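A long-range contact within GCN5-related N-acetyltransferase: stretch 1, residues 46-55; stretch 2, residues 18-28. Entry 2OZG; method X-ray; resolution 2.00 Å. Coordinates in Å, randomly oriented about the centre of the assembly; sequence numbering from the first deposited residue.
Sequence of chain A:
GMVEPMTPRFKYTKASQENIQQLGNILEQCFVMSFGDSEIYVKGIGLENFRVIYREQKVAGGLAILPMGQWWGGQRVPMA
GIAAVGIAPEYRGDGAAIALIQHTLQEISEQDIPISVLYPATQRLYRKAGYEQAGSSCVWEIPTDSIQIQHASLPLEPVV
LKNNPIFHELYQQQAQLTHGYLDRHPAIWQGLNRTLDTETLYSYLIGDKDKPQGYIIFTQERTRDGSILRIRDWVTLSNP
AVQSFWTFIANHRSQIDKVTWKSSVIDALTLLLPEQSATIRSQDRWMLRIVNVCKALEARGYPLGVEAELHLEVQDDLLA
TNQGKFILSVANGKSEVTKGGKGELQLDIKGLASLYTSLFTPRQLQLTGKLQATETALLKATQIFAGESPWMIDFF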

# COMPACT_ATOMS: atom_id res chain seq x y z
N GLY A 46 30.94 13.16 23.70
CA GLY A 46 32.04 13.95 24.23
C GLY A 46 32.77 14.72 23.13
O GLY A 46 33.22 14.18 22.13
N LEU A 47 32.88 16.02 23.36
CA LEU A 47 33.55 16.95 22.47
C LEU A 47 34.98 16.55 22.09
O LEU A 47 35.45 16.87 21.00
CB LEU A 47 33.57 18.33 23.18
CG LEU A 47 34.14 19.57 22.48
CD1 LEU A 47 33.56 20.85 23.10
CD2 LEU A 47 35.65 19.61 22.54
N GLU A 48 35.67 15.89 23.03
CA GLU A 48 37.05 15.45 22.84
C GLU A 48 37.18 14.49 21.69
O GLU A 48 38.25 14.40 21.10
CB GLU A 48 37.63 14.78 24.10
CG GLU A 48 36.72 13.74 24.80
CD GLU A 48 35.57 14.39 25.60
N ASN A 49 36.09 13.76 21.41
CA ASN A 49 36.03 12.77 20.35
C ASN A 49 35.64 13.31 19.00
O ASN A 49 35.71 12.61 18.01
CB ASN A 49 35.07 11.64 20.76
CG ASN A 49 35.59 10.87 21.94
OD1 ASN A 49 36.78 10.61 22.01
ND2 ASN A 49 34.71 10.56 22.90
N PHE A 50 35.22 14.57 18.96
CA PHE A 50 34.87 15.15 17.65
C PHE A 50 36.06 15.84 16.97
O PHE A 50 37.02 16.33 17.61
CB PHE A 50 33.68 16.07 17.74
CG PHE A 50 32.39 15.37 17.98
CD1 PHE A 50 31.97 15.10 19.26
CD2 PHE A 50 31.55 15.07 16.93
CE1 PHE A 50 30.74 14.50 19.47
CE2 PHE A 50 30.33 14.45 17.14
CZ PHE A 50 29.92 14.18 18.41
N ARG A 51 36.03 15.79 15.66
CA ARG A 51 37.07 16.35 14.81
C ARG A 51 36.36 17.22 13.81
O ARG A 51 35.22 16.92 13.40
CB ARG A 51 37.80 15.25 14.02
CG ARG A 51 38.49 14.26 14.87
CD ARG A 51 39.58 14.95 15.67
NE ARG A 51 40.26 14.01 16.54
CZ ARG A 51 39.91 13.77 17.79
NH1 ARG A 51 38.90 14.38 18.39
NH2 ARG A 51 40.60 12.89 18.46
N VAL A 52 37.08 18.23 13.37
CA VAL A 52 36.53 19.22 12.44
C VAL A 52 37.41 19.39 11.24
O VAL A 52 38.61 19.34 11.37
CB VAL A 52 36.43 20.61 13.17
CG1 VAL A 52 36.20 21.74 12.19
CG2 VAL A 52 35.32 20.57 14.23
N ILE A 53 36.82 19.60 10.07
CA ILE A 53 37.59 20.00 8.88
C ILE A 53 37.16 21.41 8.47
O ILE A 53 35.96 21.73 8.47
CB ILE A 53 37.46 18.98 7.71
CG1 ILE A 53 38.40 19.34 6.57
CG2 ILE A 53 36.06 18.87 7.18
CD1 ILE A 53 38.29 18.39 5.42
N TYR A 54 38.15 22.26 8.19
CA TYR A 54 37.90 23.61 7.76
C TYR A 54 38.24 23.75 6.31
O TYR A 54 39.15 23.10 5.85
CB TYR A 54 38.81 24.61 8.49
CG TYR A 54 38.45 24.90 9.93
CD1 TYR A 54 38.88 24.08 10.96
CD2 TYR A 54 37.72 26.04 10.26
CE1 TYR A 54 38.55 24.38 12.28
CE2 TYR A 54 37.38 26.33 11.56
CZ TYR A 54 37.80 25.50 12.57
OH TYR A 54 37.44 25.81 13.86
N ARG A 55 37.52 24.62 5.62
CA ARG A 55 37.82 24.98 4.24
C ARG A 55 38.01 26.48 4.34
O ARG A 55 37.06 27.24 4.61
CB ARG A 55 36.70 24.63 3.28
CG ARG A 55 37.10 24.80 1.82
CD ARG A 55 35.91 24.56 0.89
NE ARG A 55 36.25 24.85 -0.50
CZ ARG A 55 36.34 26.08 -1.03
NH1 ARG A 55 36.14 27.17 -0.27
NH2 ARG A 55 36.66 26.22 -2.31
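Stretch 2, residues 18-28: ENIQQLGNILE

Stretch 1 leaves a helix at Gly 46, whose positive phi (95°) suits glycine, makes a short 3-10 segment over residues 47-49 and then extends as a strand from Phe 50 to Arg 55. Stretch 2 is helical from Ile 20 through Glu 28, where the helix continues, with Asn 19 at the N-cap position. The helix crosses the strand almost at a right angle, 88° between their N-to-C directions, and the axes approach to 9.8 Å. The backbones come nearest at two places: Leu 47 CA lies 7.3 Å from Ile 20 CA, and Val 52 CA lies 7.4 Å from Leu 23 CA.

On the strand, Phe 50 and Val 52 direct their CA-to-CB bonds toward the helix, whereas that of Arg 51 between them points away, the usual alternation of an extended chain. The helix answers with Ile 20, Leu 23 and Leu 27, spaced at three and four residues so that they share one side. Phe 50 (chi1 m) meets all three: its CB is 4.3 Å from Ile 20 CD1, its CD2 3.9 Å from Leu 23 CD2 and its CE2 3.8 Å from Leu 27 CD1, the methyl groups lying oblique to the ring. Leu 23 CD2 also reaches Val 52 CG2 at 4.0 Å and Arg 51 O at 3.9 Å, so this methyl touches three consecutive strand residues. Before the strand, Leu 47 CD1 packs 4.0 Å from Ile 20 CG2.

The polar contact lies at the start of the helix. Asn 19 (chi1 p) makes no capping bond with its side chain; instead its ND2 donates a nearly linear hydrogen bond to Tyr 54 OH (2.9 Å, 175°), while its OD1 sits 3.7 Å from Val 52 CG2. Together the two stretches bury 392 Å².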

# COMPACT_ATOMS: atom_id res chain seq x y z
N GLU A 18 35.01 26.57 20.43
CA GLU A 18 34.90 27.60 19.42
C GLU A 18 34.15 27.13 18.19
O GLU A 18 33.56 27.95 17.47
CB GLU A 18 36.29 28.06 18.99
CG GLU A 18 36.32 29.38 18.20
CD GLU A 18 35.97 30.63 19.05
OE1 GLU A 18 36.13 30.58 20.30
OE2 GLU A 18 35.55 31.66 18.45
N ASN A 19 34.13 25.83 17.95
CA ASN A 19 33.47 25.32 16.76
C ASN A 19 32.46 24.18 16.95
O ASN A 19 31.88 23.78 15.97
CB ASN A 19 34.54 24.89 15.73
CG ASN A 19 35.47 23.78 16.28
OD1 ASN A 19 35.04 22.95 17.11
ND2 ASN A 19 36.71 23.75 15.80
N ILE A 20 32.23 23.68 18.16
CA ILE A 20 31.34 22.50 18.35
C ILE A 20 29.85 22.78 18.08
O ILE A 20 29.08 21.88 17.72
CB ILE A 20 31.52 21.87 19.78
CG1 ILE A 20 30.89 20.48 19.88
CG2 ILE A 20 30.94 22.81 20.86
CD1 ILE A 20 31.35 19.51 18.76
N GLN A 21 29.42 24.01 18.26
CA GLN A 21 28.03 24.34 17.92
C GLN A 21 27.79 24.36 16.43
O GLN A 21 26.71 23.96 16.00
CB GLN A 21 27.65 25.71 18.42
CG GLN A 21 27.38 25.78 19.88
CD GLN A 21 27.17 27.19 20.30
OE1 GLN A 21 26.09 27.55 20.75
NE2 GLN A 21 28.19 28.04 20.10
N GLN A 22 28.73 24.95 15.67
CA GLN A 22 28.63 24.98 14.24
C GLN A 22 28.63 23.55 13.80
O GLN A 22 27.82 23.22 12.98
CB GLN A 22 29.80 25.66 13.56
CG GLN A 22 29.76 27.16 13.55
CD GLN A 22 31.12 27.78 13.75
OE1 GLN A 22 31.65 27.81 14.86
NE2 GLN A 22 31.69 28.31 12.68
N LEU A 23 29.54 22.71 14.30
CA LEU A 23 29.57 21.31 13.83
C LEU A 23 28.26 20.63 14.16
O LEU A 23 27.70 19.90 13.36
CB LEU A 23 30.75 20.56 14.45
CG LEU A 23 30.88 19.07 14.13
CD1 LEU A 23 31.08 18.80 12.60
CD2 LEU A 23 32.01 18.42 14.94
N GLY A 24 27.76 20.84 15.37
CA GLY A 24 26.51 20.26 15.81
C GLY A 24 25.39 20.62 14.89
O GLY A 24 24.57 19.77 14.61
N ASN A 25 25.37 21.88 14.43
CA ASN A 25 24.40 22.33 13.43
C ASN A 25 24.57 21.62 12.11
O ASN A 25 23.60 21.25 11.46
CB ASN A 25 24.59 23.80 13.15
CG ASN A 25 24.07 24.64 14.20
OD1 ASN A 25 23.35 24.17 15.09
ND2 ASN A 25 24.43 25.92 14.16
N ILE A 26 25.82 21.46 11.68
CA ILE A 26 26.09 20.76 10.43
C ILE A 26 25.61 19.32 10.57
O ILE A 26 24.97 18.78 9.64
CB ILE A 26 27.59 20.75 10.07
CG1 ILE A 26 28.01 22.14 9.64
CG2 ILE A 26 27.86 19.77 8.96
CD1 ILE A 26 29.49 22.29 9.50
N LEU A 27 25.89 18.70 11.72
CA LEU A 27 25.45 17.32 11.97
C LEU A 27 23.92 17.19 11.97
O LEU A 27 23.39 16.27 11.39
CB LEU A 27 26.08 16.76 13.25
CG LEU A 27 27.61 16.61 13.19
CD1 LEU A 27 28.09 15.73 14.36
CD2 LEU A 27 28.20 16.04 11.86
N GLU A 28 23.21 18.14 12.58
CA GLU A 28 21.75 18.14 12.52
C GLU A 28 21.20 18.17 11.09
O GLU A 28 20.20 17.48 10.74
CB GLU A 28 21.16 19.32 13.24
CG GLU A 28 21.23 19.18 14.68
CD GLU A 28 20.51 20.29 15.44
OE1 GLU A 28 19.73 21.07 14.81
OE2 GLU A 28 20.72 20.33 16.69